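Local coordinates for aminopeptidase-like protein (Chaetomium thermophilum, PDB 5JM6), which probably acts as a zinc-dependent aminopeptidase of the M18 family, assembled as a dodecamer and linked to the Cvt pathway of selective autophagy, at residues 82-87 against 102-106; 125-130 against 328-333; 193-199 against 264-269. One frame throughout, in Å; residues are numbered along the deposited sequence.

Contact 1 (82-87 against 102-106); sequences AGYVEL and KYFTT
How a helix hands its chain over to a sheet edge is well illustrated where residues 85-86 of 82-87 pair in parallel with strand 102-106, the two segments running 57° apart end to end. A82 follows helix 68-81, and its O accepts a 2.9 Å hydrogen bond from NZ of K102. G83 then ends the helix in a Schellman motif; its phi/psi of 92/23 would jam a CB against the preceding carbonyl. Y84 (chi1 m) lays its ring against K102, whose CB stands 3.6 Å from the ring centroid in a CH-pi contact over the face, while Y84 CB lies 3.9 Å from F104 CD1. From here the backbone is extended, with V85 opposite Y103 (CA-CA 4.6 Å) and E86 opposite F104 (CA-CA 5.0 Å). V85 N bonds to K102 O at 2.8 Å and V85 O receives F104 N at 3.0 Å; V85 CB packs on Y103 CD1 at 3.8 Å. On the other face E86 (chi1 t) sets CB 3.4 Å from CZ of F104, whose p rotamer brings the ring over. L87 N reaches F104 O at 2.8 Å, L87 CD1 touches Y103 CB at 3.7 Å, and L87 O accepts T105 OG1 at 2.9 Å. Strand 85-86 is one of the two outermost strands of the large mixed sheet within this chain, and two side-chain donors, K102 and T105, extend its short backbone ladder beyond both ends.

Contact 2 (125-130 against 328-333); sequences NGIAMI and GVIKLV
Two strands separated by nearly 200 residues can still be immediate neighbours, as 127-130 and 330-333 are: they run parallel, 14° apart, with axes approaching to 4.7 Å. I127 faces I330 (CA-CA 4.7 Å), A128 faces K331 (CA-CA 5.0 Å), M129 faces L332 (CA-CA 4.6 Å) and I130 faces V333 (CA-CA 4.8 Å). The ladder zigzags from I330 N to G126 O (3.2 Å), A128 N to I330 O (2.8 Å), L332 N to A128 O (3.0 Å) and I130 N to L332 O (2.9 Å). Ahead of it N125, chi1 m, turns ND2 onto G328 O at 2.8 Å. I127 and I330 are both m,t and meet CG2 to CG2 at 4.1 Å; CG2 of I127 also lies 4.1 Å from CB of L332. The t,t side chain of L332 brings CD2 within 4.0 Å of M129 CB, whereas M129 takes chi1 p and leads its thioether away. This face, formed by I127, M129, I330 and L332, is covered by helix 353-368. The pair lies in the middle of the mixed sheet, between strands 111-117 and 386-394, with helices on both faces, the alpha/beta/alpha arrangement of the zinc exopeptidases. The opposite face carries A128, I130 (m,t), K331 and V333 (t) beneath helices 305-320 and 495-514. K331, m followed by three t angles, carries its ammonium group to salt bridges with D508 and D327 and a hydrogen bond to K322 O. Further along, the side chain of I130 comes about 8 Å from that of D307, a zinc-site residue in a structure of this protein.

Contact 3 (193-199 against 264-269); sequences KLVKVDW and LILSQL
V195 packs its side chain into the last turn of helix 259-268, with CG2 3.8 Å from I265 CD1 and 3.7 Å from Q268 CB, and CB 4.1 Å from L269 CD2. V195 CA lies 6.8 Å from Q268 CA. Strand 193-196 crosses helix segment 264-268 at 120°, the axes 8.7 Å apart. On one flank K193 CB touches L269 CD2 at 3.9 Å. On the other V197 (chi1 t) sets CG2 3.8 Å from CD2 of L264, a t,p leucine, and W199, chi1 p, brings CH2 to 3.7 Å from L264 CD1. The CA-to-CB bonds of L194 and K196 point away from the helix segment; their side chains touch helix 68-81. This is helix-on-sheet packing: the helix covers an outermost strand of the six-stranded antiparallel sheet, and I265 and L269 also touch V180 on the neighbouring strand 174-183. W199 NE1 donates a hydrogen bond to G294 O of a neighbouring subunit, whose L295 packs on both W199 and L264. The adhesion between these segments is therefore chiefly apolar, and its W199 end passes directly into a subunit interface.

Overall arrangement
The three contacts show how one chain combines local and distant pairing. Contacts 1 and 2 belong to the same mixed sheet, centres about 15 Å apart: contact 1 forms one of its edges, contact 2 lies further in, and strand 111-117 runs between them. Contact 1 closes before contact 2 opens. Contact 3 is nested inside the loop closed by contact 2, yet sits across the chain's centre, its centre about 39 Å from that of contact 2 and about 28 Å from that of contact 1, on the separate antiparallel sheet. Helix 68-81 borders both contacts 1 and 3. The loop spanned by contact 2 thus leaves the mixed sheet, builds a second sheet and the helix packed on it, from which W199 and L264 meet a neighbouring subunit, and returns.

Contact 1 (82-87 against 102-106)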
# COMPACT_ATOMS: atom_id res chain seq x y z
N ALA A 82 15.54 -19.46 62.50
CA ALA A 82 14.32 -20.10 62.99
C ALA A 82 14.55 -21.57 63.36
O ALA A 82 13.61 -22.26 63.77
CB ALA A 82 13.21 -19.99 61.95
N GLY A 83 15.78 -22.04 63.21
CA GLY A 83 16.13 -23.39 63.61
C GLY A 83 16.00 -24.46 62.53
O GLY A 83 15.85 -25.64 62.85
N TYR A 84 16.06 -24.05 61.27
CA TYR A 84 16.06 -25.02 60.17
C TYR A 84 17.45 -25.60 59.95
O TYR A 84 18.46 -24.91 60.14
CB TYR A 84 15.54 -24.38 58.88
CG TYR A 84 14.04 -24.18 58.82
CD1 TYR A 84 13.39 -23.32 59.70
CD2 TYR A 84 13.27 -24.84 57.86
CE1 TYR A 84 12.02 -23.14 59.64
CE2 TYR A 84 11.90 -24.66 57.80
CZ TYR A 84 11.28 -23.81 58.69
OH TYR A 84 9.92 -23.63 58.63
N VAL A 85 17.50 -26.86 59.56
CA VAL A 85 18.75 -27.56 59.29
C VAL A 85 18.95 -27.71 57.79
O VAL A 85 18.03 -28.11 57.08
CB VAL A 85 18.76 -28.95 59.97
CG1 VAL A 85 19.98 -29.75 59.53
CG2 VAL A 85 18.72 -28.80 61.48
N GLU A 86 20.14 -27.39 57.30
CA GLU A 86 20.43 -27.48 55.88
C GLU A 86 20.79 -28.90 55.47
O GLU A 86 21.61 -29.55 56.13
CB GLU A 86 21.56 -26.53 55.48
CG GLU A 86 22.00 -26.68 54.04
CD GLU A 86 22.96 -25.59 53.59
OE1 GLU A 86 23.22 -25.50 52.37
OE2 GLU A 86 23.46 -24.84 54.45
N LEU A 87 20.20 -29.39 54.39
CA LEU A 87 20.55 -30.70 53.87
C LEU A 87 21.37 -30.57 52.59
O LEU A 87 20.81 -30.34 51.52
CB LEU A 87 19.28 -31.53 53.62
CG LEU A 87 18.41 -31.78 54.85
CD1 LEU A 87 17.05 -32.34 54.46
CD2 LEU A 87 19.12 -32.71 55.81
N LYS A 102 12.80 -29.52 60.84
CA LYS A 102 12.66 -28.44 59.88
C LYS A 102 13.94 -28.29 59.06
O LYS A 102 15.03 -28.18 59.62
CB LYS A 102 12.31 -27.13 60.59
CG LYS A 102 11.17 -27.27 61.60
CD LYS A 102 10.79 -25.95 62.27
CE LYS A 102 11.96 -25.36 63.04
NZ LYS A 102 11.50 -24.21 63.87
N TYR A 103 13.81 -28.30 57.74
CA TYR A 103 14.97 -28.40 56.86
C TYR A 103 14.89 -27.49 55.64
O TYR A 103 13.85 -26.92 55.34
CB TYR A 103 15.14 -29.86 56.41
CG TYR A 103 15.09 -30.86 57.54
CD1 TYR A 103 16.22 -31.16 58.28
CD2 TYR A 103 13.89 -31.49 57.88
CE1 TYR A 103 16.17 -32.06 59.33
CE2 TYR A 103 13.84 -32.39 58.93
CZ TYR A 103 14.98 -32.68 59.65
OH TYR A 103 14.93 -33.58 60.68
N PHE A 104 16.02 -27.35 54.95
CA PHE A 104 16.05 -26.69 53.65
C PHE A 104 17.23 -27.18 52.80
O PHE A 104 18.21 -27.69 53.33
CB PHE A 104 16.11 -25.17 53.78
CG PHE A 104 17.43 -24.64 54.27
CD1 PHE A 104 17.68 -24.50 55.62
CD2 PHE A 104 18.42 -24.25 53.37
CE1 PHE A 104 18.89 -24.00 56.07
CE2 PHE A 104 19.63 -23.76 53.81
CZ PHE A 104 19.87 -23.63 55.16
N THR A 105 17.11 -27.02 51.49
CA THR A 105 18.18 -27.38 50.57
C THR A 105 18.30 -26.33 49.47
O THR A 105 17.34 -25.63 49.14
CB THR A 105 17.94 -28.79 49.97
OG1 THR A 105 18.03 -29.76 51.02
CG2 THR A 105 18.97 -29.15 48.90
N THR A 106 19.51 -26.22 48.94
CA THR A 106 19.90 -25.17 48.02
C THR A 106 20.47 -25.75 46.73
O THR A 106 21.09 -26.82 46.75
CB THR A 106 20.94 -24.25 48.70
OG1 THR A 106 20.26 -23.32 49.56
CG2 THR A 106 21.79 -23.48 47.70

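Contact 2 (125-130 against 328-333)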
# COMPACT_ATOMS: atom_id res chain seq x y z
N ASN A 125 2.10 -40.28 53.87
CA ASN A 125 1.36 -39.05 54.14
C ASN A 125 1.66 -38.00 53.09
O ASN A 125 2.74 -37.98 52.51
CB ASN A 125 1.68 -38.52 55.54
CG ASN A 125 1.12 -39.40 56.64
OD1 ASN A 125 0.54 -40.46 56.37
ND2 ASN A 125 1.29 -38.98 57.89
N GLY A 126 0.70 -37.11 52.86
CA GLY A 126 0.79 -36.16 51.77
C GLY A 126 1.62 -34.94 52.08
O GLY A 126 2.01 -34.69 53.22
N ILE A 127 1.90 -34.18 51.03
CA ILE A 127 2.68 -32.95 51.14
C ILE A 127 1.81 -31.76 50.74
O ILE A 127 1.13 -31.80 49.72
CB ILE A 127 3.93 -33.00 50.25
CG1 ILE A 127 4.67 -34.32 50.47
CG2 ILE A 127 4.84 -31.81 50.54
CD1 ILE A 127 5.43 -34.79 49.27
N ALA A 128 1.83 -30.72 51.56
CA ALA A 128 1.21 -29.46 51.18
C ALA A 128 2.32 -28.53 50.72
O ALA A 128 3.13 -28.06 51.53
CB ALA A 128 0.43 -28.86 52.34
N MET A 129 2.37 -28.26 49.42
CA MET A 129 3.52 -27.57 48.84
C MET A 129 3.14 -26.33 48.03
O MET A 129 2.11 -26.29 47.36
CB MET A 129 4.33 -28.53 47.97
CG MET A 129 3.51 -29.39 47.01
SD MET A 129 4.55 -30.51 46.04
CE MET A 129 3.85 -32.10 46.46
N ILE A 130 4.00 -25.32 48.13
CA ILE A 130 3.87 -24.09 47.35
C ILE A 130 5.12 -23.89 46.50
O ILE A 130 6.24 -24.02 47.00
CB ILE A 130 3.67 -22.86 48.25
CG1 ILE A 130 2.53 -23.08 49.24
CG2 ILE A 130 3.43 -21.61 47.40
CD1 ILE A 130 2.42 -22.01 50.30
N GLY A 328 0.05 -34.28 60.28
CA GLY A 328 0.54 -35.50 59.68
C GLY A 328 1.21 -35.30 58.33
O GLY A 328 1.80 -36.22 57.78
N VAL A 329 1.11 -34.09 57.79
CA VAL A 329 1.68 -33.84 56.47
C VAL A 329 3.02 -33.12 56.55
O VAL A 329 3.44 -32.66 57.62
CB VAL A 329 0.73 -32.99 55.60
CG1 VAL A 329 -0.63 -33.65 55.52
CG2 VAL A 329 0.62 -31.58 56.16
N ILE A 330 3.67 -33.00 55.40
CA ILE A 330 4.88 -32.20 55.26
C ILE A 330 4.47 -30.88 54.64
O ILE A 330 3.72 -30.85 53.67
CB ILE A 330 5.95 -32.91 54.39
CG1 ILE A 330 6.55 -34.10 55.14
CG2 ILE A 330 7.04 -31.93 53.98
CD1 ILE A 330 7.53 -34.91 54.31
N LYS A 331 4.95 -29.78 55.22
CA LYS A 331 4.67 -28.45 54.69
C LYS A 331 5.91 -27.91 54.01
O LYS A 331 6.95 -27.76 54.64
CB LYS A 331 4.20 -27.52 55.80
CG LYS A 331 2.89 -27.94 56.43
CD LYS A 331 2.62 -27.17 57.70
CE LYS A 331 1.43 -27.75 58.44
NZ LYS A 331 0.98 -26.86 59.54
N LEU A 332 5.79 -27.60 52.73
CA LEU A 332 6.96 -27.34 51.89
C LEU A 332 6.78 -26.10 51.01
O LEU A 332 5.70 -25.85 50.48
CB LEU A 332 7.24 -28.57 51.02
CG LEU A 332 8.47 -28.65 50.10
CD1 LEU A 332 8.88 -30.11 49.93
CD2 LEU A 332 8.21 -28.01 48.74
N VAL A 333 7.86 -25.34 50.86
CA VAL A 333 7.89 -24.23 49.91
C VAL A 333 9.10 -24.38 49.00
O VAL A 333 10.22 -24.61 49.46
CB VAL A 333 7.95 -22.86 50.62
CG1 VAL A 333 7.97 -21.74 49.60
CG2 VAL A 333 6.77 -22.70 51.58

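Contact 3 (193-199 against 264-269)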
# COMPACT_ATOMS: atom_id res chain seq x y z
N LYS A 193 30.98 -15.04 46.58
CA LYS A 193 30.64 -13.95 47.49
C LYS A 193 29.60 -13.03 46.86
O LYS A 193 29.56 -12.87 45.64
CB LYS A 193 31.89 -13.15 47.87
CG LYS A 193 33.14 -14.00 48.11
CD LYS A 193 33.04 -14.87 49.35
CE LYS A 193 33.32 -14.08 50.62
NZ LYS A 193 34.55 -13.25 50.48
N LEU A 194 28.78 -12.41 47.70
CA LEU A 194 27.75 -11.48 47.23
C LEU A 194 28.27 -10.05 47.26
O LEU A 194 29.06 -9.68 48.13
CB LEU A 194 26.48 -11.58 48.08
CG LEU A 194 25.68 -12.89 48.12
CD1 LEU A 194 24.37 -12.66 48.86
CD2 LEU A 194 25.42 -13.44 46.72
N VAL A 195 27.83 -9.24 46.31
CA VAL A 195 28.28 -7.86 46.20
C VAL A 195 27.14 -6.95 45.76
O VAL A 195 26.20 -7.39 45.10
CB VAL A 195 29.48 -7.74 45.23
CG1 VAL A 195 29.00 -7.81 43.78
CG2 VAL A 195 30.24 -6.45 45.47
N LYS A 196 27.19 -5.70 46.20
CA LYS A 196 26.20 -4.72 45.80
C LYS A 196 26.80 -3.32 45.87
O LYS A 196 27.46 -2.99 46.85
CB LYS A 196 24.98 -4.82 46.71
CG LYS A 196 23.67 -4.37 46.13
CD LYS A 196 22.65 -4.23 47.24
CE LYS A 196 22.79 -5.35 48.26
NZ LYS A 196 22.32 -4.91 49.61
N VAL A 197 26.53 -2.47 44.89
CA VAL A 197 26.97 -1.08 44.99
C VAL A 197 25.78 -0.25 45.46
O VAL A 197 24.66 -0.41 44.97
CB VAL A 197 27.53 -0.55 43.65
CG1 VAL A 197 27.86 0.93 43.77
CG2 VAL A 197 28.78 -1.34 43.26
N ASP A 198 26.02 0.61 46.44
CA ASP A 198 24.95 1.27 47.19
C ASP A 198 24.45 2.57 46.57
O ASP A 198 23.57 3.23 47.14
CB ASP A 198 25.42 1.54 48.62
CG ASP A 198 25.71 0.26 49.39
OD1 ASP A 198 25.06 -0.77 49.10
OD2 ASP A 198 26.60 0.28 50.27
N TRP A 199 25.02 2.95 45.43
CA TRP A 199 24.57 4.14 44.72
C TRP A 199 24.43 3.81 43.23
O TRP A 199 25.02 2.83 42.77
CB TRP A 199 25.55 5.31 44.93
CG TRP A 199 26.81 5.20 44.13
CD1 TRP A 199 27.00 5.59 42.84
CD2 TRP A 199 28.07 4.69 44.59
NE1 TRP A 199 28.30 5.34 42.46
CE2 TRP A 199 28.97 4.78 43.51
CE3 TRP A 199 28.51 4.15 45.80
CZ2 TRP A 199 30.29 4.37 43.61
CZ3 TRP A 199 29.83 3.73 45.89
CH2 TRP A 199 30.70 3.84 44.80
N LEU A 264 36.07 -1.22 42.17
CA LEU A 264 34.94 -0.96 43.06
C LEU A 264 34.49 -2.27 43.71
O LEU A 264 34.26 -2.32 44.91
CB LEU A 264 33.79 -0.30 42.30
CG LEU A 264 32.80 0.49 43.15
CD1 LEU A 264 33.52 1.62 43.87
CD2 LEU A 264 31.66 1.03 42.31
N ILE A 265 34.40 -3.32 42.91
CA ILE A 265 34.00 -4.63 43.41
C ILE A 265 35.03 -5.21 44.38
O ILE A 265 34.67 -5.81 45.39
CB ILE A 265 33.75 -5.63 42.25
CG1 ILE A 265 32.57 -5.17 41.39
CG2 ILE A 265 33.52 -7.04 42.77
CD1 ILE A 265 31.28 -4.97 42.16
N LEU A 266 36.32 -5.00 44.10
CA LEU A 266 37.37 -5.54 44.97
C LEU A 266 37.36 -4.91 46.36
O LEU A 266 37.64 -5.59 47.35
CB LEU A 266 38.76 -5.35 44.35
CG LEU A 266 39.24 -6.22 43.19
CD1 LEU A 266 40.43 -5.56 42.52
CD2 LEU A 266 39.61 -7.62 43.66
N SER A 267 37.05 -3.62 46.45
CA SER A 267 37.02 -2.96 47.75
C SER A 267 35.84 -3.46 48.58
O SER A 267 35.98 -3.68 49.78
CB SER A 267 36.96 -1.44 47.59
OG SER A 267 35.62 -0.99 47.57
N GLN A 268 34.70 -3.66 47.92
CA GLN A 268 33.51 -4.17 48.59
C GLN A 268 33.76 -5.53 49.21
O GLN A 268 33.20 -5.87 50.25
CB GLN A 268 32.33 -4.27 47.62
CG GLN A 268 32.03 -3.01 46.84
CD GLN A 268 31.03 -2.11 47.54
OE1 GLN A 268 30.19 -2.58 48.31
NE2 GLN A 268 31.12 -0.82 47.28
N LEU A 269 34.60 -6.32 48.56
CA LEU A 269 34.90 -7.66 49.05
C LEU A 269 36.20 -7.71 49.86
O LEU A 269 36.58 -8.77 50.36
CB LEU A 269 34.98 -8.64 47.88
CG LEU A 269 33.87 -8.75 46.84
CD1 LEU A 269 34.33 -9.64 45.70
CD2 LEU A 269 32.60 -9.29 47.46